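Long-range contacts in 11S globulin (Wrightia tinctoria, PDB 5WXU), which probably serves as a hexameric seed storage protein and also binds the plant hormone auxin (indole-3-acetic acid): residues C44-A55 against E66-C77; H85-V94 against Y257-L265. All blocks are in the same frame, centred on the assembly; numbering follows the deposited sequence.

Contact 1 of 2, residues C44-A55 against E66-C77; sequences CDLQRVNPLEPA and EIWDPTSRELQC. With GOL (glycerol), chain T.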
loop_
_atom_site.group_PDB
_atom_site.type_symbol
_atom_site.label_atom_id
_atom_site.label_comp_id
_atom_site.label_asym_id
_atom_site.label_seq_id
_atom_site.Cartn_x
_atom_site.Cartn_y
_atom_site.Cartn_z
ATOM N N CYS B 44 -18.152 -27.007 0.653
ATOM C CA CYS B 44 -17.736 -26.898 2.027
ATOM C C CYS B 44 -18.936 -27.068 2.998
ATOM O O CYS B 44 -18.860 -26.763 4.202
ATOM C CB CYS B 44 -17.087 -25.542 2.288
ATOM S SG CYS B 44 -15.339 -25.521 1.740
ATOM N N ASP B 45 -20.001 -27.666 2.488
ATOM C CA ASP B 45 -21.159 -27.948 3.366
ATOM C C ASP B 45 -20.963 -29.394 3.790
ATOM O O ASP B 45 -21.493 -30.318 3.178
ATOM C CB ASP B 45 -22.426 -27.753 2.605
ATOM C CG ASP B 45 -23.662 -28.044 3.460
ATOM O OD1 ASP B 45 -23.532 -28.133 4.689
ATOM O OD2 ASP B 45 -24.738 -28.186 2.890
ATOM N N LEU B 46 -20.138 -29.570 4.801
ATOM C CA LEU B 46 -19.770 -30.886 5.253
ATOM C C LEU B 46 -20.572 -31.252 6.513
ATOM O O LEU B 46 -20.650 -30.483 7.535
ATOM C CB LEU B 46 -18.269 -30.963 5.589
ATOM C CG LEU B 46 -17.310 -30.324 4.556
ATOM C CD1 LEU B 46 -15.864 -30.409 5.055
ATOM C CD2 LEU B 46 -17.496 -31.009 3.232
ATOM N N GLN B 47 -21.124 -32.449 6.460
ATOM C CA GLN B 47 -21.945 -32.977 7.561
ATOM C C GLN B 47 -21.048 -33.706 8.540
ATOM O O GLN B 47 -21.358 -33.776 9.719
ATOM C CB GLN B 47 -23.039 -33.911 7.009
ATOM C CG GLN B 47 -24.018 -33.220 6.050
ATOM C CD GLN B 47 -23.427 -32.880 4.656
ATOM O OE1 GLN B 47 -22.526 -33.568 4.128
ATOM N NE2 GLN B 47 -23.938 -31.804 4.063
ATOM N N ARG B 48 -19.919 -34.228 8.055
ATOM C CA ARG B 48 -18.931 -34.858 8.883
ATOM C C ARG B 48 -17.514 -34.482 8.432
ATOM O O ARG B 48 -17.289 -34.233 7.256
ATOM C CB ARG B 48 -19.126 -36.391 8.889
ATOM C CG ARG B 48 -18.335 -37.224 7.875
ATOM C CD ARG B 48 -18.653 -38.730 8.009
ATOM N NE ARG B 48 -18.456 -39.220 9.379
ATOM C CZ ARG B 48 -18.620 -40.484 9.775
ATOM N NH1 ARG B 48 -18.962 -41.437 8.910
ATOM N NH2 ARG B 48 -18.415 -40.808 11.054
ATOM N N VAL B 49 -16.592 -34.417 9.386
ATOM C CA VAL B 49 -15.175 -34.346 9.129
ATOM C C VAL B 49 -14.540 -35.450 9.988
ATOM O O VAL B 49 -15.178 -35.967 10.903
ATOM C CB VAL B 49 -14.626 -32.911 9.347
ATOM C CG1 VAL B 49 -15.517 -31.897 8.630
ATOM C CG2 VAL B 49 -14.498 -32.571 10.800
ATOM N N ASN B 50 -13.386 -35.932 9.600
ATOM C CA ASN B 50 -12.734 -37.015 10.322
ATOM C C ASN B 50 -11.278 -36.695 10.252
ATOM O O ASN B 50 -10.842 -36.150 9.266
ATOM C CB ASN B 50 -12.962 -38.406 9.655
ATOM C CG ASN B 50 -14.427 -38.783 9.572
ATOM O OD1 ASN B 50 -15.022 -38.769 8.491
ATOM N ND2 ASN B 50 -15.031 -39.092 10.712
ATOM N N PRO B 51 -10.515 -37.081 11.260
ATOM C CA PRO B 51 -9.066 -37.142 11.114
ATOM C C PRO B 51 -8.751 -38.116 10.007
ATOM O O PRO B 51 -9.517 -39.114 9.775
ATOM C CB PRO B 51 -8.574 -37.672 12.481
ATOM C CG PRO B 51 -9.729 -37.587 13.398
ATOM C CD PRO B 51 -10.948 -37.631 12.566
ATOM N N LEU B 52 -7.692 -37.808 9.265
ATOM C CA LEU B 52 -7.397 -38.515 8.022
ATOM C C LEU B 52 -5.981 -38.994 8.103
ATOM O O LEU B 52 -5.118 -38.304 8.664
ATOM C CB LEU B 52 -7.492 -37.558 6.783
ATOM C CG LEU B 52 -8.818 -36.864 6.563
ATOM C CD1 LEU B 52 -8.786 -35.982 5.330
ATOM C CD2 LEU B 52 -9.862 -37.970 6.415
ATOM N N GLU B 53 -5.699 -40.139 7.473
ATOM C CA GLU B 53 -4.341 -40.639 7.304
ATOM C C GLU B 53 -4.004 -40.678 5.824
ATOM O O GLU B 53 -4.918 -40.623 5.019
ATOM C CB GLU B 53 -4.222 -41.997 8.024
ATOM C CG GLU B 53 -3.890 -41.772 9.486
ATOM C CD GLU B 53 -3.811 -43.009 10.299
ATOM O OE1 GLU B 53 -4.388 -44.049 9.863
ATOM O OE2 GLU B 53 -3.152 -42.926 11.375
ATOM N N PRO B 54 -2.704 -40.741 5.471
ATOM C CA PRO B 54 -2.339 -40.798 4.091
ATOM C C PRO B 54 -2.932 -42.018 3.368
ATOM O O PRO B 54 -3.280 -43.014 4.015
ATOM C CB PRO B 54 -0.831 -40.880 4.106
ATOM C CG PRO B 54 -0.388 -40.478 5.455
ATOM C CD PRO B 54 -1.545 -40.606 6.369
ATOM N N ALA B 55 -3.146 -41.887 2.073
ATOM C CA ALA B 55 -3.902 -42.900 1.323
ATOM C C ALA B 55 -3.006 -43.641 0.375
ATOM O O ALA B 55 -3.466 -44.600 -0.224
ATOM C CB ALA B 55 -5.048 -42.284 0.555
ATOM N N GLU B 66 4.176 -39.924 1.375
ATOM C CA GLU B 66 2.815 -40.350 1.676
ATOM C C GLU B 66 1.896 -39.222 1.360
ATOM O O GLU B 66 2.164 -38.070 1.809
ATOM C CB GLU B 66 2.665 -40.723 3.153
ATOM C CG GLU B 66 3.679 -41.762 3.615
ATOM C CD GLU B 66 3.361 -42.193 5.064
ATOM O OE1 GLU B 66 3.770 -41.522 6.009
ATOM O OE2 GLU B 66 2.688 -43.200 5.250
ATOM N N ILE B 67 0.853 -39.521 0.599
ATOM C CA ILE B 67 -0.090 -38.537 0.089
ATOM C C ILE B 67 -1.457 -38.733 0.672
ATOM O O ILE B 67 -2.004 -39.857 0.637
ATOM C CB ILE B 67 -0.134 -38.589 -1.434
ATOM C CG1 ILE B 67 1.257 -38.378 -1.980
ATOM C CG2 ILE B 67 -1.155 -37.589 -1.974
ATOM C CD1 ILE B 67 1.313 -38.684 -3.459
ATOM N N TRP B 68 -2.064 -37.648 1.204
ATOM C CA TRP B 68 -3.468 -37.706 1.652
ATOM C C TRP B 68 -4.312 -37.629 0.423
ATOM O O TRP B 68 -3.936 -36.987 -0.601
ATOM C CB TRP B 68 -3.831 -36.564 2.616
ATOM C CG TRP B 68 -3.432 -36.785 4.074
ATOM C CD1 TRP B 68 -4.285 -37.129 5.008
ATOM C CD2 TRP B 68 -2.119 -36.740 4.707
ATOM N NE1 TRP B 68 -3.655 -37.299 6.194
ATOM C CE2 TRP B 68 -2.319 -37.056 6.056
ATOM C CE3 TRP B 68 -0.804 -36.422 4.273
ATOM C CZ2 TRP B 68 -1.287 -37.105 6.985
ATOM C CZ3 TRP B 68 0.220 -36.434 5.212
ATOM C CH2 TRP B 68 -0.025 -36.769 6.560
ATOM N N ASP B 69 -5.466 -38.293 0.475
ATOM C CA ASP B 69 -6.332 -38.366 -0.703
ATOM C C ASP B 69 -6.812 -36.940 -1.088
ATOM O O ASP B 69 -7.606 -36.357 -0.384
ATOM C CB ASP B 69 -7.560 -39.206 -0.390
ATOM C CG ASP B 69 -8.401 -39.513 -1.596
ATOM O OD1 ASP B 69 -8.322 -38.830 -2.666
ATOM O OD2 ASP B 69 -9.223 -40.415 -1.453
ATOM N N PRO B 70 -6.407 -36.439 -2.279
ATOM C CA PRO B 70 -6.731 -35.073 -2.725
ATOM C C PRO B 70 -8.172 -34.887 -3.076
ATOM O O PRO B 70 -8.643 -33.739 -3.071
ATOM C CB PRO B 70 -5.840 -34.846 -3.952
ATOM C CG PRO B 70 -5.425 -36.153 -4.393
ATOM C CD PRO B 70 -5.625 -37.162 -3.298
ATOM N N THR B 71 -8.874 -36.009 -3.214
ATOM C CA THR B 71 -10.315 -36.048 -3.479
ATOM C C THR B 71 -11.198 -36.202 -2.272
ATOM O O THR B 71 -12.466 -36.178 -2.410
ATOM C CB THR B 71 -10.680 -37.174 -4.479
ATOM O OG1 THR B 71 -10.622 -38.454 -3.841
ATOM C CG2 THR B 71 -9.719 -37.120 -5.696
ATOM N N SER B 72 -10.616 -36.258 -1.075
ATOM C CA SER B 72 -11.474 -36.258 0.059
ATOM C C SER B 72 -12.241 -34.932 0.131
ATOM O O SER B 72 -11.730 -33.865 -0.229
ATOM C CB SER B 72 -10.737 -36.527 1.354
ATOM O OG SER B 72 -10.062 -35.404 1.755
ATOM N N ARG B 73 -13.471 -35.016 0.564
ATOM C CA ARG B 73 -14.288 -33.814 0.691
ATOM C C ARG B 73 -13.613 -32.730 1.586
ATOM O O ARG B 73 -13.635 -31.543 1.230
ATOM C CB ARG B 73 -15.696 -34.149 1.195
ATOM C CG ARG B 73 -16.657 -34.486 0.069
ATOM C CD ARG B 73 -18.088 -34.621 0.536
ATOM N NE ARG B 73 -18.805 -33.369 0.874
ATOM C CZ ARG B 73 -19.184 -32.411 0.021
ATOM N NH1 ARG B 73 -18.893 -32.477 -1.268
ATOM N NH2 ARG B 73 -19.853 -31.352 0.454
ATOM N N GLU B 74 -13.030 -33.153 2.702
ATOM C CA GLU B 74 -12.271 -32.238 3.596
ATOM C C GLU B 74 -11.213 -31.403 2.824
ATOM O O GLU B 74 -11.164 -30.157 2.951
ATOM C CB GLU B 74 -11.525 -32.944 4.711
ATOM C CG GLU B 74 -12.342 -33.546 5.836
ATOM C CD GLU B 74 -12.914 -34.935 5.541
ATOM O OE1 GLU B 74 -12.909 -35.396 4.360
ATOM O OE2 GLU B 74 -13.385 -35.551 6.496
ATOM N N LEU B 75 -10.363 -32.110 2.085
ATOM C CA LEU B 75 -9.253 -31.495 1.346
ATOM C C LEU B 75 -9.743 -30.645 0.197
ATOM O O LEU B 75 -9.175 -29.557 -0.083
ATOM C CB LEU B 75 -8.258 -32.534 0.829
ATOM C CG LEU B 75 -7.071 -32.804 1.731
ATOM C CD1 LEU B 75 -7.491 -33.507 2.968
ATOM C CD2 LEU B 75 -5.941 -33.591 1.098
ATOM N N GLN B 76 -10.773 -31.125 -0.514
ATOM C CA GLN B 76 -11.336 -30.339 -1.600
ATOM C C GLN B 76 -11.947 -29.066 -1.093
ATOM O O GLN B 76 -11.791 -28.052 -1.763
ATOM C CB GLN B 76 -12.413 -31.095 -2.346
ATOM C CG GLN B 76 -11.882 -32.332 -2.988
ATOM C CD GLN B 76 -11.829 -32.259 -4.469
ATOM O OE1 GLN B 76 -10.800 -32.611 -5.088
ATOM N NE2 GLN B 76 -12.945 -31.857 -5.074
ATOM N N CYS B 77 -12.633 -29.123 0.056
ATOM C CA CYS B 77 -13.253 -27.927 0.693
ATOM C C CYS B 77 -12.151 -26.908 1.120
ATOM O O CYS B 77 -12.247 -25.700 0.836
ATOM C CB CYS B 77 -14.092 -28.292 1.951
ATOM S SG CYS B 77 -14.484 -26.897 3.033
HETATM C C1 GOL T . -15.023 -38.287 2.504
HETATM O O1 GOL T . -14.648 -37.572 1.291
HETATM C C2 GOL T . -14.259 -37.841 3.762
HETATM O O2 GOL T . -12.827 -37.985 3.524
HETATM C C3 GOL T . -14.694 -38.584 5.051
HETATM O O3 GOL T . -14.781 -37.746 6.242
HETATM O O HOH W 1 -6.239 -39.511 2.929
#

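Contact 2 of 2, residues H85-V94 against Y257-L265; sequences HVIENRGLFV and YMVRVRDGL. With PO4 (phosphate ion), chain N.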
loop_
_atom_site.group_PDB
_atom_site.type_symbol
_atom_site.label_atom_id
_atom_site.label_comp_id
_atom_site.label_asym_id
_atom_site.label_seq_id
_atom_site.Cartn_x
_atom_site.Cartn_y
_atom_site.Cartn_z
ATOM N N HIS B 85 6.749 -36.260 3.485
ATOM C CA HIS B 85 7.953 -36.850 2.909
ATOM C C HIS B 85 8.849 -37.351 4.009
ATOM O O HIS B 85 9.005 -36.708 5.017
ATOM C CB HIS B 85 8.726 -35.853 2.058
ATOM C CG HIS B 85 8.010 -35.361 0.858
ATOM N ND1 HIS B 85 7.729 -36.139 -0.263
ATOM C CD2 HIS B 85 7.517 -34.110 0.575
ATOM C CE1 HIS B 85 7.118 -35.389 -1.172
ATOM N NE2 HIS B 85 6.972 -34.153 -0.683
ATOM N N VAL B 86 9.477 -38.528 3.785
ATOM C CA VAL B 86 10.314 -39.110 4.776
ATOM C C VAL B 86 11.607 -39.378 4.051
ATOM O O VAL B 86 11.600 -40.130 3.085
ATOM C CB VAL B 86 9.685 -40.369 5.395
ATOM C CG1 VAL B 86 10.706 -41.033 6.321
ATOM C CG2 VAL B 86 8.426 -39.993 6.174
ATOM N N ILE B 87 12.671 -38.673 4.413
ATOM C CA ILE B 87 13.917 -38.699 3.683
ATOM C C ILE B 87 14.928 -39.422 4.568
ATOM O O ILE B 87 15.274 -38.927 5.601
ATOM C CB ILE B 87 14.426 -37.281 3.355
ATOM C CG1 ILE B 87 13.370 -36.469 2.522
ATOM C CG2 ILE B 87 15.724 -37.274 2.579
ATOM C CD1 ILE B 87 13.642 -34.978 2.502
ATOM N N GLU B 88 15.468 -40.526 4.082
ATOM C CA GLU B 88 16.526 -41.244 4.804
ATOM C C GLU B 88 17.772 -40.477 5.017
ATOM O O GLU B 88 18.063 -39.504 4.337
ATOM C CB GLU B 88 16.884 -42.536 4.057
ATOM C CG GLU B 88 15.751 -43.528 4.087
ATOM C CD GLU B 88 15.991 -44.749 3.177
ATOM O OE1 GLU B 88 17.175 -45.073 2.848
ATOM O OE2 GLU B 88 14.980 -45.382 2.759
ATOM N N ASN B 89 18.617 -40.973 5.914
ATOM C CA ASN B 89 19.980 -40.457 6.048
ATOM C C ASN B 89 20.721 -40.414 4.700
ATOM O O ASN B 89 20.600 -41.300 3.942
ATOM C CB ASN B 89 20.783 -41.346 7.042
ATOM C CG ASN B 89 22.291 -41.086 6.987
ATOM O OD1 ASN B 89 23.050 -41.893 6.382
ATOM N ND2 ASN B 89 22.738 -39.957 7.543
ATOM N N ARG B 90 21.436 -39.324 4.452
ATOM C CA ARG B 90 22.124 -39.003 3.226
ATOM C C ARG B 90 21.221 -38.998 1.977
ATOM O O ARG B 90 21.722 -39.041 0.864
ATOM C CB ARG B 90 23.347 -39.878 3.093
ATOM C CG ARG B 90 24.407 -39.545 4.136
ATOM C CD ARG B 90 25.688 -40.356 3.991
ATOM N NE ARG B 90 26.649 -39.892 4.993
ATOM C CZ ARG B 90 27.926 -40.261 5.071
ATOM N NH1 ARG B 90 28.445 -41.137 4.201
ATOM N NH2 ARG B 90 28.689 -39.741 6.034
ATOM N N GLY B 91 19.897 -38.858 2.181
ATOM C CA GLY B 91 18.937 -38.732 1.108
ATOM C C GLY B 91 18.803 -37.286 0.585
ATOM O O GLY B 91 18.688 -36.314 1.392
ATOM N N LEU B 92 18.794 -37.188 -0.754
ATOM C CA LEU B 92 18.626 -35.934 -1.509
ATOM C C LEU B 92 17.283 -35.947 -2.234
ATOM O O LEU B 92 17.023 -36.822 -3.082
ATOM C CB LEU B 92 19.822 -35.740 -2.446
ATOM C CG LEU B 92 19.759 -34.652 -3.507
ATOM C CD1 LEU B 92 19.590 -33.304 -2.770
ATOM C CD2 LEU B 92 21.028 -34.653 -4.353
ATOM N N PHE B 93 16.368 -35.010 -1.868
ATOM C CA PHE B 93 15.094 -34.879 -2.486
ATOM C C PHE B 93 15.310 -33.976 -3.721
ATOM O O PHE B 93 15.766 -32.838 -3.593
ATOM C CB PHE B 93 14.093 -34.252 -1.468
ATOM C CG PHE B 93 12.648 -34.189 -1.906
ATOM C CD1 PHE B 93 12.098 -35.017 -2.857
ATOM C CD2 PHE B 93 11.779 -33.317 -1.248
ATOM C CE1 PHE B 93 10.752 -35.000 -3.158
ATOM C CE2 PHE B 93 10.407 -33.267 -1.574
ATOM C CZ PHE B 93 9.903 -34.098 -2.557
ATOM N N VAL B 94 15.100 -34.554 -4.906
ATOM C CA VAL B 94 15.378 -33.966 -6.200
ATOM C C VAL B 94 14.648 -32.583 -6.259
ATOM O O VAL B 94 13.473 -32.496 -5.908
ATOM C CB VAL B 94 14.897 -34.881 -7.302
ATOM C CG1 VAL B 94 15.004 -34.247 -8.675
ATOM C CG2 VAL B 94 15.697 -36.209 -7.311
ATOM N N TYR B 257 12.640 -40.169 -6.647
ATOM C CA TYR B 257 12.893 -38.718 -6.540
ATOM C C TYR B 257 13.556 -38.331 -5.252
ATOM O O TYR B 257 13.640 -37.147 -4.898
ATOM C CB TYR B 257 11.556 -37.978 -6.725
ATOM C CG TYR B 257 10.969 -38.199 -8.080
ATOM C CD1 TYR B 257 10.150 -39.260 -8.348
ATOM C CD2 TYR B 257 11.314 -37.374 -9.118
ATOM C CE1 TYR B 257 9.701 -39.466 -9.645
ATOM C CE2 TYR B 257 10.823 -37.540 -10.386
ATOM C CZ TYR B 257 9.993 -38.571 -10.640
ATOM O OH TYR B 257 9.549 -38.703 -11.950
ATOM N N MET B 258 14.067 -39.323 -4.513
ATOM C CA MET B 258 14.960 -39.089 -3.397
ATOM C C MET B 258 16.109 -40.077 -3.590
ATOM O O MET B 258 15.833 -41.283 -3.709
ATOM C CB MET B 258 14.317 -39.341 -2.032
ATOM C CG MET B 258 13.072 -38.547 -1.703
ATOM S SD MET B 258 12.429 -39.052 -0.118
ATOM C CE MET B 258 10.887 -38.118 0.016
ATOM N N VAL B 259 17.307 -39.566 -3.754
ATOM C CA VAL B 259 18.499 -40.398 -4.043
ATOM C C VAL B 259 19.528 -40.370 -2.925
ATOM O O VAL B 259 19.768 -39.348 -2.237
ATOM C CB VAL B 259 19.141 -39.995 -5.343
ATOM C CG1 VAL B 259 18.114 -40.057 -6.465
ATOM C CG2 VAL B 259 19.811 -38.620 -5.282
ATOM N N ARG B 260 20.221 -41.501 -2.752
ATOM C CA ARG B 260 21.250 -41.609 -1.758
ATOM C C ARG B 260 22.514 -40.990 -2.211
ATOM O O ARG B 260 22.971 -41.264 -3.290
ATOM C CB ARG B 260 21.559 -43.074 -1.474
ATOM C CG ARG B 260 22.666 -43.215 -0.420
ATOM C CD ARG B 260 22.406 -44.378 0.534
ATOM N NE ARG B 260 21.247 -44.095 1.384
ATOM C CZ ARG B 260 20.038 -44.667 1.295
ATOM N NH1 ARG B 260 19.761 -45.611 0.384
ATOM N NH2 ARG B 260 19.079 -44.283 2.143
ATOM N N VAL B 261 23.117 -40.173 -1.379
ATOM C CA VAL B 261 24.411 -39.606 -1.646
ATOM C C VAL B 261 25.361 -40.338 -0.665
ATOM O O VAL B 261 25.340 -40.075 0.533
ATOM C CB VAL B 261 24.414 -38.093 -1.382
ATOM C CG1 VAL B 261 25.757 -37.433 -1.742
ATOM C CG2 VAL B 261 23.237 -37.456 -2.111
ATOM N N ARG B 262 26.200 -41.234 -1.185
ATOM C CA ARG B 262 26.876 -42.220 -0.320
ATOM C C ARG B 262 27.856 -41.582 0.650
ATOM O O ARG B 262 27.863 -41.938 1.831
ATOM C CB ARG B 262 27.565 -43.347 -1.154
ATOM C CG ARG B 262 28.653 -42.880 -2.140
ATOM C CD ARG B 262 29.384 -44.015 -2.874
ATOM N NE ARG B 262 30.694 -44.345 -2.285
ATOM C CZ ARG B 262 31.575 -45.219 -2.793
ATOM N NH1 ARG B 262 31.316 -45.887 -3.915
ATOM N NH2 ARG B 262 32.737 -45.437 -2.172
ATOM N N ASP B 263 28.656 -40.629 0.166
ATOM C CA ASP B 263 29.711 -40.020 0.965
ATOM C C ASP B 263 29.294 -38.662 1.506
ATOM O O ASP B 263 30.135 -37.905 1.958
ATOM C CB ASP B 263 31.002 -39.875 0.134
ATOM C CG ASP B 263 31.465 -41.218 -0.467
ATOM O OD1 ASP B 263 31.958 -41.230 -1.625
ATOM O OD2 ASP B 263 31.261 -42.264 0.209
ATOM N N GLY B 264 28.005 -38.337 1.441
ATOM C CA GLY B 264 27.557 -37.021 1.898
ATOM C C GLY B 264 27.664 -35.932 0.807
ATOM O O GLY B 264 28.626 -35.829 0.050
ATOM N N LEU B 265 26.667 -35.070 0.794
ATOM C CA LEU B 265 26.586 -33.949 -0.170
ATOM C C LEU B 265 27.628 -32.896 0.130
ATOM O O LEU B 265 27.791 -32.500 1.268
ATOM C CB LEU B 265 25.169 -33.367 -0.101
ATOM C CG LEU B 265 24.764 -32.438 -1.238
ATOM C CD1 LEU B 265 24.743 -33.165 -2.583
ATOM C CD2 LEU B 265 23.430 -31.843 -0.860
HETATM P P PO4 N . 7.078 -31.079 -3.557
HETATM O O1 PO4 N . 7.281 -31.091 -5.155
HETATM O O2 PO4 N . 8.130 -30.496 -2.627
HETATM O O3 PO4 N . 6.007 -30.024 -3.248
HETATM O O4 PO4 N . 6.385 -32.303 -2.955
#

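Contact 1 of 2, residues C44-A55 against E66-C77
Trp68 NE1 points straight at Leu52 O, 3.0 Å away and in the indole plane, yet it meets that carbonyl from above, 72° out of its plane, on the carbonyl's pi side rather than a lone pair. Pro54 lies over one face of the indole: its CG sits 3.8 Å from the centroid of the six-membered ring, nearly on the normal, in a CH-pi contact. Beyond it Ala55 N donates to Ile67 O (2.7 Å), and a water links Glu53 O to Asp69 N. Leu52 CD1 meets Leu75 CD1 at 3.7 Å, the two side chains running in opposite directions. Glu74, bent at its second torsion (83°), lifts OE2 so that its anti lone pair receives Asn50 N at 3.1 Å. A glycerol, probably from the crystallisation liquor, accepts from Arg73 N through its O1. Arg73 NH2 gives Asp45 O a weak bond and has another acceptor in Gly42 O. One helical turn on, Cys77 SG is joined to Cys44 SG in a 2.1 Å disulfide. The irregular segment leading into the first cupin strand is thus fixed covalently to helix 73-78 at one end and by the packed, hydrogen-bonded indole and one backbone bond at the other.

Contact 2 of 2, residues H85-V94 against Y257-L265
Met258 CG stands beside its backbone N (chi1 -58°), and the extended chain beyond it carries CE over one face of the ring of Phe93, whose CG is anti to its own N (chi1 -173°). Met258 SD sits obliquely 5.5 Å from the Phe93 centroid, a Met-aromatic contact. The setting is the N-terminal cupin beta-barrel, where the short strand 258-260 pairs antiparallel with 91-94. Leu92 and Val259 form the hydrogen-bonded pair, Leu92 N reaching Val259 O at 2.8 Å and Val259 N answering to Leu92 O. From strand 258-260 Met258 reaches across to strand 85-87 of the facing sheet: SD touches Ile87 CG1 (3.8 Å) and CE touches His85 ND1 (3.7 Å). Tyr257 O lies at the phenyl edge, in plane, 3.3 Å from Phe93 CD1. Phe93 CZ in turn covers one face of His85, whose ND1 bonds to Ser65 OG while NE2 donates to phosphate O4 (3.0 Å). That ion, probably from the crystallisation liquor, is also held by Ser96, Asn98, His168 and Arg199. Replacing Phe93 with an alanine would probably open a gap beneath the Met258 methyl and strip a face of His85, letting the thioether turn more loosely. On the other side of the strand pair Leu92 CB packs on Val261 CG2 (3.8 Å), and Val437 of a neighbouring subunit packs on Leu92. From the type II turn Glu88-Gly91, Arg90, extended from CG to NE, reaches Arg262 O with NH1 at 2.6 Å, the oxygen 16° out of the guanidinium plane.

The two contacts follow one another in the chain: contact 1 closes at helix 73-78, and strand 80-87, which comes next, opens contact 2. Their centres lie about 30 Å apart and their nearest atoms about 5 Å, without touching. Strands 63-67 and 80-87, neighbours in one antiparallel sheet, connect them. Contact 1 fastens the entry segment to strand 63-67 of that sheet and to helix 73-78, and contact 2 brings a distant strand to the opposing sheet of the same cupin barrel. Each also borders a different neighbouring subunit of the hexamer. Both stand away from the auxin-binding residues, Arg427 and the group Gly119, Cys120 and Pro121, of which Cys120 also forms a disulfide with Cys291.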